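Local atomic coordinates of response regulator receiver protein (Pseudoalteromonas atlantica T6c, PDB entry 3KTO), a protein that probably serves as a CheY-like receiver module, taking part in bacterial two-component signalling and the regulation of transcription. Residues D17-L22 / C35-E40; I56-E61 / S66-L71; H80-V85 / Q121-G126. All blocks are in the same frame, centred on the assembly; numbering follows the deposited sequence.

How the interactions relate
All three contacts fix elements around one five-stranded parallel sheet, but at different depths. Interaction 1 is a surface contact at the outermost strand 32-36, where a single arginine bridges helix and strand. Interaction 2 is buried: a loop brings the end of strand 51-57 onto the start of helix 66-76, with a backbone hydrogen bond, a CH...O contact and aliphatic packing together. Interaction 3, also largely buried, is purely aliphatic across its segments and sets the C-terminal helix on strand 83-87. Strands 51-57 and 83-87 are neighbours, so interactions 2 and 3 touch, with their centres about 17 Å apart; A39 packs on L60 and L70 between interactions 1 and 2.

Interaction 1: D17-L22 / C35-E40; sequences DARAAL and CFASAE
R19 reaches from helix 16-26 across to C35, F36 and A37, joining the crossover helix of a beta-alpha-beta unit to the end of its second strand, 32-36, at the edge of the CheY-like sheet. The contact lies at the surface and buries 176 Å² in all, about half of it on R19.

The apolar part is made by the middle of the arginine chain. Its CD lies 3.7 Å from C35 CB, and C35 in turn packs on L11 of the neighbouring strand 8-12. The same CD passes the backbone of the next residue, 3.9 Å from F36 O. The F36 side chain starts off away from the helix, and its ring meets F42 edge to face instead.

The polar end has its hydrogen-bonding partner outside the two segments: R19 NH1 binds the carbonyl oxygen of D13, in the loop after strand 8-12. A bend at chi3 (-67°) turns the guanidinium out of the line of the chain and across A37. D13 O holds one nitrogen and the A37 methyl lies against a face, which together limit how the group can turn. An alanine here is likely to leave D13 O without this donor and to uncover C35 CB and the A37 methyl.

After A37 the chain turns into helix 39-42, where S38 is the N-cap and its OG takes the backbone N of S41. The guanidinium contact itself is off-centre: A37 CB sits 3.4 Å above the plane, displaced toward the rim, and 3.5 Å from R19 NH1.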
loop_
_atom_site.group_PDB
_atom_site.type_symbol
_atom_site.label_atom_id
_atom_site.label_comp_id
_atom_site.label_asym_id
_atom_site.label_seq_id
_atom_site.Cartn_x
_atom_site.Cartn_y
_atom_site.Cartn_z
ATOM N N ASP A 17 6.299 -1.358 8.499
ATOM C CA ASP A 17 6.962 -0.093 8.191
ATOM C C ASP A 17 6.315 1.064 8.947
ATOM O O ASP A 17 6.999 1.978 9.410
ATOM C CB ASP A 17 6.909 0.198 6.684
ATOM C CG ASP A 17 7.600 -0.870 5.851
ATOM O OD1 ASP A 17 8.332 -1.702 6.422
ATOM O OD2 ASP A 17 7.419 -0.870 4.615
ATOM N N ALA A 18 4.992 1.024 9.054
ATOM C CA ALA A 18 4.249 2.063 9.754
ATOM C C ALA A 18 4.655 2.117 11.224
ATOM O O ALA A 18 4.984 3.181 11.739
ATOM C CB ALA A 18 2.751 1.811 9.625
ATOM N N ARG A 19 4.631 0.972 11.900
ATOM C CA ARG A 19 5.017 0.928 13.305
ATOM C C ARG A 19 6.441 1.461 13.454
ATOM O O ARG A 19 6.747 2.201 14.389
ATOM C CB ARG A 19 4.937 -0.505 13.843
ATOM C CG ARG A 19 3.548 -1.128 13.736
ATOM C CD ARG A 19 3.405 -2.354 14.613
ATOM N NE ARG A 19 4.230 -3.485 14.196
ATOM C CZ ARG A 19 3.914 -4.335 13.221
ATOM N NH1 ARG A 19 2.787 -4.189 12.543
ATOM N NH2 ARG A 19 4.713 -5.358 12.949
ATOM N N ALA A 20 7.312 1.084 12.525
ATOM C CA ALA A 20 8.692 1.542 12.566
ATOM C C ALA A 20 8.762 3.057 12.381
ATOM O O ALA A 20 9.275 3.774 13.242
ATOM C CB ALA A 20 9.507 0.844 11.482
ATOM N N ALA A 21 8.230 3.535 11.260
ATOM C CA ALA A 21 8.235 4.958 10.928
ATOM C C ALA A 21 7.563 5.850 11.965
ATOM O O ALA A 21 8.096 6.902 12.329
ATOM C CB ALA A 21 7.583 5.168 9.574
ATOM N N LEU A 22 6.390 5.437 12.434
ATOM C CA LEU A 22 5.662 6.221 13.417
ATOM C C LEU A 22 6.424 6.281 14.737
ATOM O O LEU A 22 6.475 7.325 15.386
ATOM C CB LEU A 22 4.267 5.629 13.644
ATOM C CG LEU A 22 3.130 6.648 13.577
ATOM C CD1 LEU A 22 3.196 7.354 12.228
ATOM C CD2 LEU A 22 1.780 5.961 13.755
ATOM N N CYS A 35 3.636 -0.709 20.464
ATOM C CA CYS A 35 2.946 -1.164 19.257
ATOM C C CYS A 35 2.410 -2.586 19.235
ATOM O O CYS A 35 2.907 -3.469 19.933
ATOM C CB CYS A 35 3.868 -0.978 18.060
ATOM S SG CYS A 35 4.528 0.693 17.930
ATOM N N PHE A 36 1.398 -2.786 18.392
ATOM C CA PHE A 36 0.735 -4.075 18.220
ATOM C C PHE A 36 0.388 -4.251 16.753
ATOM O O PHE A 36 -0.110 -3.326 16.109
ATOM C CB PHE A 36 -0.534 -4.124 19.069
ATOM C CG PHE A 36 -0.267 -4.048 20.538
ATOM C CD1 PHE A 36 0.074 -5.192 21.256
ATOM C CD2 PHE A 36 -0.302 -2.828 21.199
ATOM C CE1 PHE A 36 0.379 -5.121 22.613
ATOM C CE2 PHE A 36 0.002 -2.748 22.560
ATOM C CZ PHE A 36 0.343 -3.898 23.263
ATOM N N ALA A 37 0.635 -5.444 16.233
ATOM C CA ALA A 37 0.380 -5.729 14.828
ATOM C C ALA A 37 -1.051 -6.128 14.465
ATOM O O ALA A 37 -1.353 -6.317 13.282
ATOM C CB ALA A 37 1.347 -6.803 14.348
ATOM N N SER A 38 -1.930 -6.264 15.455
ATOM C CA SER A 38 -3.317 -6.644 15.170
ATOM C C SER A 38 -4.242 -6.341 16.339
ATOM O O SER A 38 -3.784 -6.083 17.449
ATOM C CB SER A 38 -3.412 -8.143 14.854
ATOM O OG SER A 38 -3.168 -8.925 16.018
ATOM N N ALA A 39 -5.548 -6.386 16.083
ATOM C CA ALA A 39 -6.538 -6.139 17.128
ATOM C C ALA A 39 -6.477 -7.299 18.117
ATOM O O ALA A 39 -6.590 -7.107 19.323
ATOM C CB ALA A 39 -7.932 -6.051 16.526
ATOM N N GLU A 40 -6.306 -8.507 17.590
ATOM C CA GLU A 40 -6.224 -9.695 18.427
ATOM C C GLU A 40 -5.066 -9.557 19.421
ATOM O O GLU A 40 -5.229 -9.799 20.613
ATOM C CB GLU A 40 -6.020 -10.929 17.552
ATOM C CG GLU A 40 -5.835 -12.213 18.325
ATOM C CD GLU A 40 -5.473 -13.377 17.424
ATOM O OE1 GLU A 40 -4.414 -13.316 16.763
ATOM O OE2 GLU A 40 -6.248 -14.350 17.375
#

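Interaction 2: I56-E61 / S66-L71; sequences IEAHLE and SGIELL
With chi1 at -53°, I56 sends CG2 over the backbone of G67 and CD1 on to L70, whose own chi1 of 171° brings CD2 up to meet it. The two side chains cross at about a right angle, CD1 of I56 4.2 Å from CD2 of L70. The arrangement belongs to the beta-alpha-beta unit of the receiver fold, where strand 51-57 runs through a loop into helix 66-76.

G67 lies where the backbones come closest. Its N donates to A58 O at 2.8 Å, reaching the oxygen from above the carbonyl plane, and its CA makes a nearly straight CH...O contact with E57 O at 3.3 Å. A CB here would clash with that oxygen, so the close approach depends on glycine. L60 CD1 closes over the same CA at 3.7 Å, while elsewhere in the contact A58 CB meets I68 CD1 at 4.1 Å.

E57, at the strand end, probably occupies the place where receiver domains usually carry the phosphate-accepting aspartate; its OE1 forms a salt bridge with K109, and its OE2 takes H59 N at 2.8 Å through the anti lone pair. H59 ND1 is engaged by the N of D65, and S66 OG is hydrogen-bonded to K63 O, tying the loop to both ends. The A58 methyl sits over the centre of the H59 ring, 3.9 Å above its plane.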
loop_
_atom_site.group_PDB
_atom_site.type_symbol
_atom_site.label_atom_id
_atom_site.label_comp_id
_atom_site.label_asym_id
_atom_site.label_seq_id
_atom_site.Cartn_x
_atom_site.Cartn_y
_atom_site.Cartn_z
ATOM N N ILE A 56 -4.733 4.091 15.896
ATOM C CA ILE A 56 -5.212 2.861 15.286
ATOM C C ILE A 56 -5.438 3.001 13.786
ATOM O O ILE A 56 -6.033 3.979 13.326
ATOM C CB ILE A 56 -6.544 2.423 15.948
ATOM C CG1 ILE A 56 -6.382 2.351 17.475
ATOM C CG2 ILE A 56 -6.994 1.084 15.406
ATOM C CD1 ILE A 56 -7.694 1.986 18.209
ATOM N N GLU A 57 -4.944 2.014 13.042
ATOM C CA GLU A 57 -5.108 1.948 11.594
ATOM C C GLU A 57 -6.554 1.502 11.425
ATOM O O GLU A 57 -6.983 0.515 12.026
ATOM C CB GLU A 57 -4.135 0.915 11.002
ATOM C CG GLU A 57 -4.557 0.264 9.674
ATOM C CD GLU A 57 -4.721 1.243 8.526
ATOM O OE1 GLU A 57 -3.749 1.958 8.188
ATOM O OE2 GLU A 57 -5.830 1.292 7.952
ATOM N N ALA A 58 -7.308 2.245 10.625
ATOM C CA ALA A 58 -8.719 1.945 10.410
ATOM C C ALA A 58 -9.008 0.584 9.804
ATOM O O ALA A 58 -10.019 -0.041 10.140
ATOM C CB ALA A 58 -9.373 3.046 9.527
ATOM N N HIS A 59 -8.134 0.127 8.915
ATOM C CA HIS A 59 -8.363 -1.140 8.220
ATOM C C HIS A 59 -7.311 -2.203 8.523
ATOM O O HIS A 59 -6.575 -2.634 7.631
ATOM C CB HIS A 59 -8.415 -0.876 6.717
ATOM C CG HIS A 59 -9.279 0.286 6.344
ATOM N ND1 HIS A 59 -10.588 0.406 6.759
ATOM C CD2 HIS A 59 -9.020 1.384 5.594
ATOM C CE1 HIS A 59 -11.098 1.526 6.280
ATOM N NE2 HIS A 59 -10.166 2.140 5.570
ATOM N N LEU A 60 -7.249 -2.612 9.785
ATOM C CA LEU A 60 -6.287 -3.615 10.220
ATOM C C LEU A 60 -6.368 -4.880 9.373
ATOM O O LEU A 60 -7.451 -5.411 9.128
ATOM C CB LEU A 60 -6.514 -3.942 11.698
ATOM C CG LEU A 60 -6.174 -2.788 12.644
ATOM C CD1 LEU A 60 -6.758 -3.057 14.024
ATOM C CD2 LEU A 60 -4.664 -2.605 12.716
ATOM N N GLU A 61 -5.207 -5.333 8.913
ATOM C CA GLU A 61 -5.086 -6.522 8.079
ATOM C C GLU A 61 -5.959 -6.489 6.824
ATOM O O GLU A 61 -6.348 -7.525 6.294
ATOM C CB GLU A 61 -5.379 -7.778 8.909
ATOM C CG GLU A 61 -4.469 -7.881 10.126
ATOM C CD GLU A 61 -4.380 -9.281 10.703
ATOM O OE1 GLU A 61 -5.432 -9.894 10.975
ATOM O OE2 GLU A 61 -3.245 -9.765 10.896
ATOM N N SER A 66 -12.016 -2.518 10.490
ATOM C CA SER A 66 -11.755 -3.335 11.686
ATOM C C SER A 66 -11.087 -2.550 12.820
ATOM O O SER A 66 -11.315 -2.835 13.994
ATOM C CB SER A 66 -10.936 -4.584 11.333
ATOM O OG SER A 66 -9.673 -4.288 10.780
ATOM N N GLY A 67 -10.284 -1.549 12.476
ATOM C CA GLY A 67 -9.643 -0.745 13.499
ATOM C C GLY A 67 -10.679 0.106 14.223
ATOM O O GLY A 67 -10.614 0.275 15.443
ATOM N N ILE A 68 -11.642 0.637 13.472
ATOM C CA ILE A 68 -12.700 1.461 14.047
ATOM C C ILE A 68 -13.582 0.578 14.928
ATOM O O ILE A 68 -14.037 1.000 15.985
ATOM C CB ILE A 68 -13.537 2.128 12.932
ATOM C CG1 ILE A 68 -12.638 3.075 12.133
ATOM C CG2 ILE A 68 -14.700 2.906 13.531
ATOM C CD1 ILE A 68 -13.251 3.555 10.820
ATOM N N GLU A 69 -13.812 -0.652 14.492
ATOM C CA GLU A 69 -14.616 -1.591 15.276
ATOM C C GLU A 69 -13.903 -1.789 16.627
ATOM O O GLU A 69 -14.531 -1.825 17.688
ATOM C CB GLU A 69 -14.737 -2.911 14.514
ATOM C CG GLU A 69 -15.614 -3.949 15.168
ATOM C CD GLU A 69 -15.722 -5.208 14.332
ATOM O OE1 GLU A 69 -14.671 -5.785 13.997
ATOM O OE2 GLU A 69 -16.855 -5.622 14.006
ATOM N N LEU A 70 -12.580 -1.908 16.584
ATOM C CA LEU A 70 -11.805 -2.063 17.809
ATOM C C LEU A 70 -12.083 -0.869 18.717
ATOM O O LEU A 70 -12.340 -1.033 19.906
ATOM C CB LEU A 70 -10.307 -2.138 17.500
ATOM C CG LEU A 70 -9.360 -2.095 18.703
ATOM C CD1 LEU A 70 -9.661 -3.238 19.673
ATOM C CD2 LEU A 70 -7.932 -2.192 18.194
ATOM N N LEU A 71 -12.036 0.336 18.155
ATOM C CA LEU A 71 -12.304 1.541 18.940
ATOM C C LEU A 71 -13.710 1.477 19.540
ATOM O O LEU A 71 -13.901 1.761 20.716
ATOM C CB LEU A 71 -12.177 2.806 18.067
ATOM C CG LEU A 71 -12.594 4.132 18.715
ATOM C CD1 LEU A 71 -11.890 4.322 20.060
ATOM C CD2 LEU A 71 -12.238 5.280 17.762
#

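Interaction 3: H80-V85 / Q121-G126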
loop_
_atom_site.group_PDB
_atom_site.type_symbol
_atom_site.label_atom_id
_atom_site.label_comp_id
_atom_site.label_asym_id
_atom_site.label_seq_id
_atom_site.Cartn_x
_atom_site.Cartn_y
_atom_site.Cartn_z
ATOM N N HIS A 80 -11.947 4.927 27.702
ATOM C CA HIS A 80 -11.988 6.202 27.002
ATOM C C HIS A 80 -10.643 6.903 26.885
ATOM O O HIS A 80 -10.319 7.792 27.679
ATOM C CB HIS A 80 -12.995 7.132 27.680
ATOM C CG HIS A 80 -14.388 6.582 27.719
ATOM N ND1 HIS A 80 -14.761 5.564 28.569
ATOM C CD2 HIS A 80 -15.483 6.876 26.981
ATOM C CE1 HIS A 80 -16.028 5.255 28.355
ATOM N NE2 HIS A 80 -16.490 6.035 27.395
ATOM N N LEU A 81 -9.868 6.507 25.881
ATOM C CA LEU A 81 -8.559 7.095 25.639
ATOM C C LEU A 81 -8.613 7.858 24.328
ATOM O O LEU A 81 -9.148 7.356 23.342
ATOM C CB LEU A 81 -7.497 6.002 25.532
ATOM C CG LEU A 81 -7.278 5.084 26.737
ATOM C CD1 LEU A 81 -6.367 3.929 26.344
ATOM C CD2 LEU A 81 -6.678 5.879 27.882
ATOM N N PRO A 82 -8.073 9.087 24.302
ATOM C CA PRO A 82 -8.080 9.881 23.070
ATOM C C PRO A 82 -7.462 9.013 21.989
ATOM O O PRO A 82 -6.341 8.525 22.150
ATOM C CB PRO A 82 -7.194 11.071 23.419
ATOM C CG PRO A 82 -7.399 11.223 24.893
ATOM C CD PRO A 82 -7.365 9.797 25.380
ATOM N N THR A 83 -8.188 8.813 20.896
ATOM C CA THR A 83 -7.693 7.966 19.825
ATOM C C THR A 83 -7.583 8.658 18.475
ATOM O O THR A 83 -8.514 9.324 18.021
ATOM C CB THR A 83 -8.587 6.727 19.669
ATOM O OG1 THR A 83 -8.600 5.988 20.900
ATOM C CG2 THR A 83 -8.085 5.843 18.537
ATOM N N ILE A 84 -6.423 8.492 17.849
ATOM C CA ILE A 84 -6.151 9.048 16.530
ATOM C C ILE A 84 -6.312 7.879 15.553
ATOM O O ILE A 84 -5.599 6.882 15.652
ATOM C CB ILE A 84 -4.689 9.558 16.419
ATOM C CG1 ILE A 84 -4.420 10.656 17.448
ATOM C CG2 ILE A 84 -4.427 10.077 15.025
ATOM C CD1 ILE A 84 -2.959 11.101 17.477
ATOM N N VAL A 85 -7.260 7.977 14.633
ATOM C CA VAL A 85 -7.455 6.917 13.653
ATOM C C VAL A 85 -6.749 7.312 12.345
ATOM O O VAL A 85 -6.859 8.452 11.898
ATOM C CB VAL A 85 -8.956 6.671 13.412
ATOM C CG1 VAL A 85 -9.145 5.681 12.279
ATOM C CG2 VAL A 85 -9.600 6.126 14.697
ATOM N N GLN A 121 1.006 15.448 20.730
ATOM C CA GLN A 121 1.416 16.389 21.770
ATOM C C GLN A 121 0.182 16.865 22.532
ATOM O O GLN A 121 0.209 17.022 23.758
ATOM C CB GLN A 121 2.128 17.593 21.148
ATOM C CG GLN A 121 2.817 18.496 22.160
ATOM C CD GLN A 121 3.988 17.810 22.843
ATOM O OE1 GLN A 121 3.908 17.435 24.016
ATOM N NE2 GLN A 121 5.082 17.641 22.109
ATOM N N GLN A 122 -0.904 17.088 21.801
ATOM C CA GLN A 122 -2.150 17.535 22.409
ATOM C C GLN A 122 -2.635 16.510 23.437
ATOM O O GLN A 122 -3.065 16.867 24.534
ATOM C CB GLN A 122 -3.212 17.744 21.327
ATOM C CG GLN A 122 -4.532 18.279 21.856
ATOM C CD GLN A 122 -5.512 18.636 20.750
ATOM O OE1 GLN A 122 -5.250 19.519 19.929
ATOM N NE2 GLN A 122 -6.651 17.950 20.725
ATOM N N ILE A 123 -2.561 15.232 23.079
ATOM C CA ILE A 123 -2.974 14.164 23.983
ATOM C C ILE A 123 -2.049 14.149 25.203
ATOM O O ILE A 123 -2.491 13.948 26.332
ATOM C CB ILE A 123 -2.912 12.790 23.277
ATOM C CG1 ILE A 123 -3.981 12.722 22.184
ATOM C CG2 ILE A 123 -3.092 11.666 24.291
ATOM C CD1 ILE A 123 -3.892 11.488 21.309
ATOM N N ILE A 124 -0.760 14.357 24.961
ATOM C CA ILE A 124 0.229 14.387 26.028
ATOM C C ILE A 124 -0.100 15.506 27.020
ATOM O O ILE A 124 -0.149 15.277 28.231
ATOM C CB ILE A 124 1.653 14.615 25.456
ATOM C CG1 ILE A 124 2.105 13.371 24.687
ATOM C CG2 ILE A 124 2.637 14.935 26.582
ATOM C CD1 ILE A 124 3.403 13.553 23.934
ATOM N N ASN A 125 -0.337 16.709 26.499
ATOM C CA ASN A 125 -0.653 17.865 27.334
ATOM C C ASN A 125 -1.989 17.732 28.052
ATOM O O ASN A 125 -2.092 18.010 29.247
ATOM C CB ASN A 125 -0.666 19.143 26.496
ATOM C CG ASN A 125 0.663 19.418 25.834
ATOM O OD1 ASN A 125 1.701 18.942 26.284
ATOM N ND2 ASN A 125 0.641 20.203 24.766
ATOM N N GLY A 126 -3.014 17.319 27.315
ATOM C CA GLY A 126 -4.327 17.159 27.905
ATOM C C GLY A 126 -4.328 16.097 28.985
ATOM O O GLY A 126 -5.217 16.070 29.843
#
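The hydroxyl of T83 donates to L81 O at 2.9 Å, a bond that links the two neighbours of P82, the residue whose ring faces I123. The hydroxyl comes in above the L81 carbonyl plane, 36° out of it. T83 CB itself points away from helix 113-127, and on that other side of the sheet T83 OG1 lies near L71.

P82 and I84, alternate residues of the chain, both turn toward the helix, and I123 is the side chain that receives them. P82 CB rests 3.8 Å from I123 CG1 and almost as near to CD1, giving the ring an aliphatic seat at the more exposed end of the contact. The I123 chain extends from there toward the strand: with chi1 at -68° and chi2 at 172°, its CD1 is carried past the proline, 3.9 Å from P82 O, and down to I84.

This is the layered alpha/beta arrangement of a CheY-like domain, in which the C-terminal helix 113-127 packs against strand 83-87, an inner strand of the parallel sheet between 51-57 and 105-108, the two short segments running roughly antiparallel. I123 also touches I52 on the adjoining strand 51-57, so one isoleucine spans two strands. I84 is covered further by D119 and V120, earlier on the same helix, and by I107 of strand 105-108.

At the buried end the two isoleucines cross obliquely, and the terminal methyl of one meets that of the other, I84 CD1 lying 4.0 Å from I123 CD1.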